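Local coordinates for protein Pa14_01140 (Pseudomonas aeruginosa, PDB 6OX6) that serves as the immunity protein of the type VI effector Tas1, binding the toxin and preventing its early activation, at residues B[55-58]-B[59-63]. Sequence-based numbering, arbitrary orientation. Where two conformers were deposited one is given.
Sequences FNDA and LRFGR
Leu59 lays its branched end over one face of the Phe55 ring, an i to i+4 contact between side chains on successive turns of helix 53-61. Its CG stands 3.9 Å above the ring plane, displaced toward the rim, in a CH-pi contact. The two methyls reach the outer rim of the ring: CD1 comes to 3.6 Å from CE2 of Phe55, while CD2 lies near CE1 and CZ. The ring can meet them because its CG is turned anti to the backbone N (chi1 174°), which sends it along the helix surface toward the next turn.

On the opposite side of the helix, Asp57 and Phe61 run side by side and point the same way, carboxylate and ring planes 56° apart. They touch lightly, OD1 of Asp57 lying 4.1 Å from CE2 of Phe61; the firmer polar tie of this carboxylate is its salt bridge to Arg53, one turn earlier. Phe61 also receives Arg60 over a face, with CB of Arg60 3.7 Å above the ring centre. A bend at chi3 (60°) then brings the guanidinium round to place CZ of Phe61 over one of its own faces. Both residues face the toxin: Arg60 forms a salt bridge with Asp341 of the Tas1 chain, and Phe61 a cation-pi contact with its Lys334.

Beneath these side chains, Leu59, Arg60 and Phe61 donate regular helical hydrogen bonds. Gly62 N adds one to Ala58 O (2.8 Å), although Gly62 has already left helical angles. Leu59 packs on Ile16 and Phe61 on Tyr18 of strand 14-18, and Phe55 meets Tyr25 of strand 23-28 edge-to-face. Helix 53-61 thus lies against these two strands of the antiparallel sheet, and the chain runs on from it through Gly62 into strand 63-65.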
ATOM      1  N   PHE B  55       3.774   4.174   7.838  1.00 18.01           N
ATOM      2  CA  PHE B  55       2.905   4.664   8.902  1.00 18.84           C
ATOM      3  C   PHE B  55       1.536   5.095   8.372  1.00 19.72           C
ATOM      4  O   PHE B  55       0.498   4.743   8.945  1.00 16.55           O
ATOM      5  CB  PHE B  55       3.563   5.835   9.619  1.00 16.72           C
ATOM      6  CG  PHE B  55       2.653   6.483  10.645  1.00 18.78           C
ATOM      7  CD1 PHE B  55       2.281   5.784  11.788  1.00 19.63           C
ATOM      8  CD2 PHE B  55       2.139   7.764  10.446  1.00 19.71           C
ATOM      9  CE1 PHE B  55       1.451   6.352  12.732  1.00 20.48           C
ATOM     10  CE2 PHE B  55       1.290   8.342  11.400  1.00 20.83           C
ATOM     11  CZ  PHE B  55       0.950   7.637  12.537  1.00 19.55           C
ATOM     12  N   ASN B  56       1.518   5.897   7.305  1.00 18.69           N
ATOM     13  CA  ASN B  56       0.241   6.304   6.738  1.00 20.28           C
ATOM     14  C   ASN B  56      -0.521   5.113   6.152  1.00 23.05           C
ATOM     15  O   ASN B  56      -1.753   5.104   6.164  1.00 19.73           O
ATOM     16  CB  ASN B  56       0.466   7.398   5.689  1.00 19.95           C
ATOM     17  CG  ASN B  56       0.714   8.762   6.341  1.00 23.52           C
ATOM     18  OD1 ASN B  56      -0.232   9.489   6.621  1.00 19.90           O
ATOM     19  ND2 ASN B  56       1.968   9.094   6.607  1.00 20.51           N
ATOM     20  N   ASP B  57       0.183   4.082   5.666  1.00 19.30           N
ATOM     21  CA  ASP B  57      -0.530   2.857   5.289  1.00 16.05           C
ATOM     22  C   ASP B  57      -1.182   2.218   6.507  1.00 20.60           C
ATOM     23  O   ASP B  57      -2.315   1.717   6.431  1.00 23.27           O
ATOM     24  CB  ASP B  57       0.407   1.862   4.600  1.00 23.09           C
ATOM     25  CG  ASP B  57       0.608   2.168   3.116  1.00 33.86           C
ATOM     26  OD1 ASP B  57       0.051   3.166   2.636  1.00 35.34           O
ATOM     27  OD2 ASP B  57       1.312   1.403   2.414  1.00 38.58           O
ATOM     28  N   ALA B  58      -0.470   2.214   7.632  1.00 14.41           N
ATOM     29  CA  ALA B  58      -1.000   1.641   8.866  1.00 16.50           C
ATOM     30  C   ALA B  58      -2.237   2.385   9.322  1.00 15.78           C
ATOM     31  O   ALA B  58      -3.200   1.769   9.792  1.00 17.51           O
ATOM     32  CB  ALA B  58       0.076   1.659   9.950  1.00 13.03           C
ATOM     33  N   LEU B  59      -2.261   3.707   9.145  1.00 17.44           N
ATOM     34  CA  LEU B  59      -3.466   4.455   9.501  1.00 15.97           C
ATOM     35  C   LEU B  59      -4.624   4.066   8.613  1.00 21.48           C
ATOM     36  O   LEU B  59      -5.764   3.961   9.085  1.00 21.19           O
ATOM     37  CB  LEU B  59      -3.241   5.955   9.398  1.00 14.36           C
ATOM     38  CG  LEU B  59      -2.129   6.498  10.277  1.00 20.50           C
ATOM     39  CD1 LEU B  59      -2.118   8.035  10.243  1.00 24.63           C
ATOM     40  CD2 LEU B  59      -2.319   6.003  11.689  1.00 18.81           C
ATOM     41  N   ARG B  60      -4.360   3.850   7.320  1.00 18.26           N
ATOM     42  CA  ARG B  60      -5.484   3.640   6.427  1.00 19.26           C
ATOM     43  C   ARG B  60      -6.033   2.240   6.572  1.00 17.36           C
ATOM     44  O   ARG B  60      -7.247   2.044   6.494  1.00 15.36           O
ATOM     45  CB  ARG B  60      -5.086   3.922   4.973  1.00 18.34           C
ATOM     46  CG  ARG B  60      -4.814   5.405   4.703  1.00 19.22           C
ATOM     47  CD  ARG B  60      -4.310   5.606   3.283  1.00 17.19           C
ATOM     48  NE  ARG B  60      -5.271   5.157   2.270  1.00 19.77           N
ATOM     49  CZ  ARG B  60      -4.994   5.136   0.971  1.00 24.99           C
ATOM     50  NH1 ARG B  60      -3.770   5.498   0.542  1.00 22.98           N
ATOM     51  NH2 ARG B  60      -5.910   4.734   0.111  1.00 27.13           N
ATOM     52  N   PHE B  61      -5.160   1.261   6.784  1.00 14.04           N
ATOM     53  CA  PHE B  61      -5.543  -0.131   6.631  1.00 17.27           C
ATOM     54  C   PHE B  61      -5.355  -0.960   7.892  1.00 15.56           C
ATOM     55  O   PHE B  61      -5.747  -2.126   7.891  1.00 21.43           O
ATOM     56  CB  PHE B  61      -4.759  -0.767   5.474  1.00 22.02           C
ATOM     57  CG  PHE B  61      -4.777   0.057   4.196  1.00 24.03           C
ATOM     58  CD1 PHE B  61      -5.986   0.382   3.579  1.00 23.89           C
ATOM     59  CD2 PHE B  61      -3.593   0.461   3.595  1.00 21.55           C
ATOM     60  CE1 PHE B  61      -6.008   1.127   2.398  1.00 22.99           C
ATOM     61  CE2 PHE B  61      -3.595   1.211   2.399  1.00 25.19           C
ATOM     62  CZ  PHE B  61      -4.807   1.551   1.811  1.00 22.95           C
ATOM     63  N   GLY B  62      -4.726  -0.412   8.937  1.00 23.83           N
ATOM     64  CA  GLY B  62      -4.492  -1.136  10.166  1.00 23.25           C
ATOM     65  C   GLY B  62      -5.653  -0.984  11.136  1.00 25.88           C
ATOM     66  O   GLY B  62      -6.716  -0.448  10.814  1.00 23.82           O
ATOM     67  N   ARG B  63      -5.440  -1.467  12.345  1.00 25.41           N
ATOM     68  CA  ARG B  63      -6.480  -1.443  13.361  0.50 32.29           C
ATOM     69  C   ARG B  63      -5.873  -0.989  14.678  1.00 30.79           C
ATOM     70  O   ARG B  63      -4.672  -1.163  14.929  1.00 25.60           O
ATOM     71  CB  ARG B  63      -7.151  -2.816  13.526  0.50 35.45           C
ATOM     72  CG  ARG B  63      -6.204  -3.910  14.010  0.50 38.44           C
ATOM     73  CD  ARG B  63      -6.768  -5.307  13.769  0.50 41.61           C
ATOM     74  NE  ARG B  63      -6.896  -5.623  12.349  0.50 43.68           N
ATOM     75  CZ  ARG B  63      -8.051  -5.642  11.695  0.50 45.14           C
ATOM     76  NH1 ARG B  63      -9.175  -5.358  12.337  0.50 44.37           N
ATOM     77  NH2 ARG B  63      -8.079  -5.938  10.400  0.50 45.91           N
TER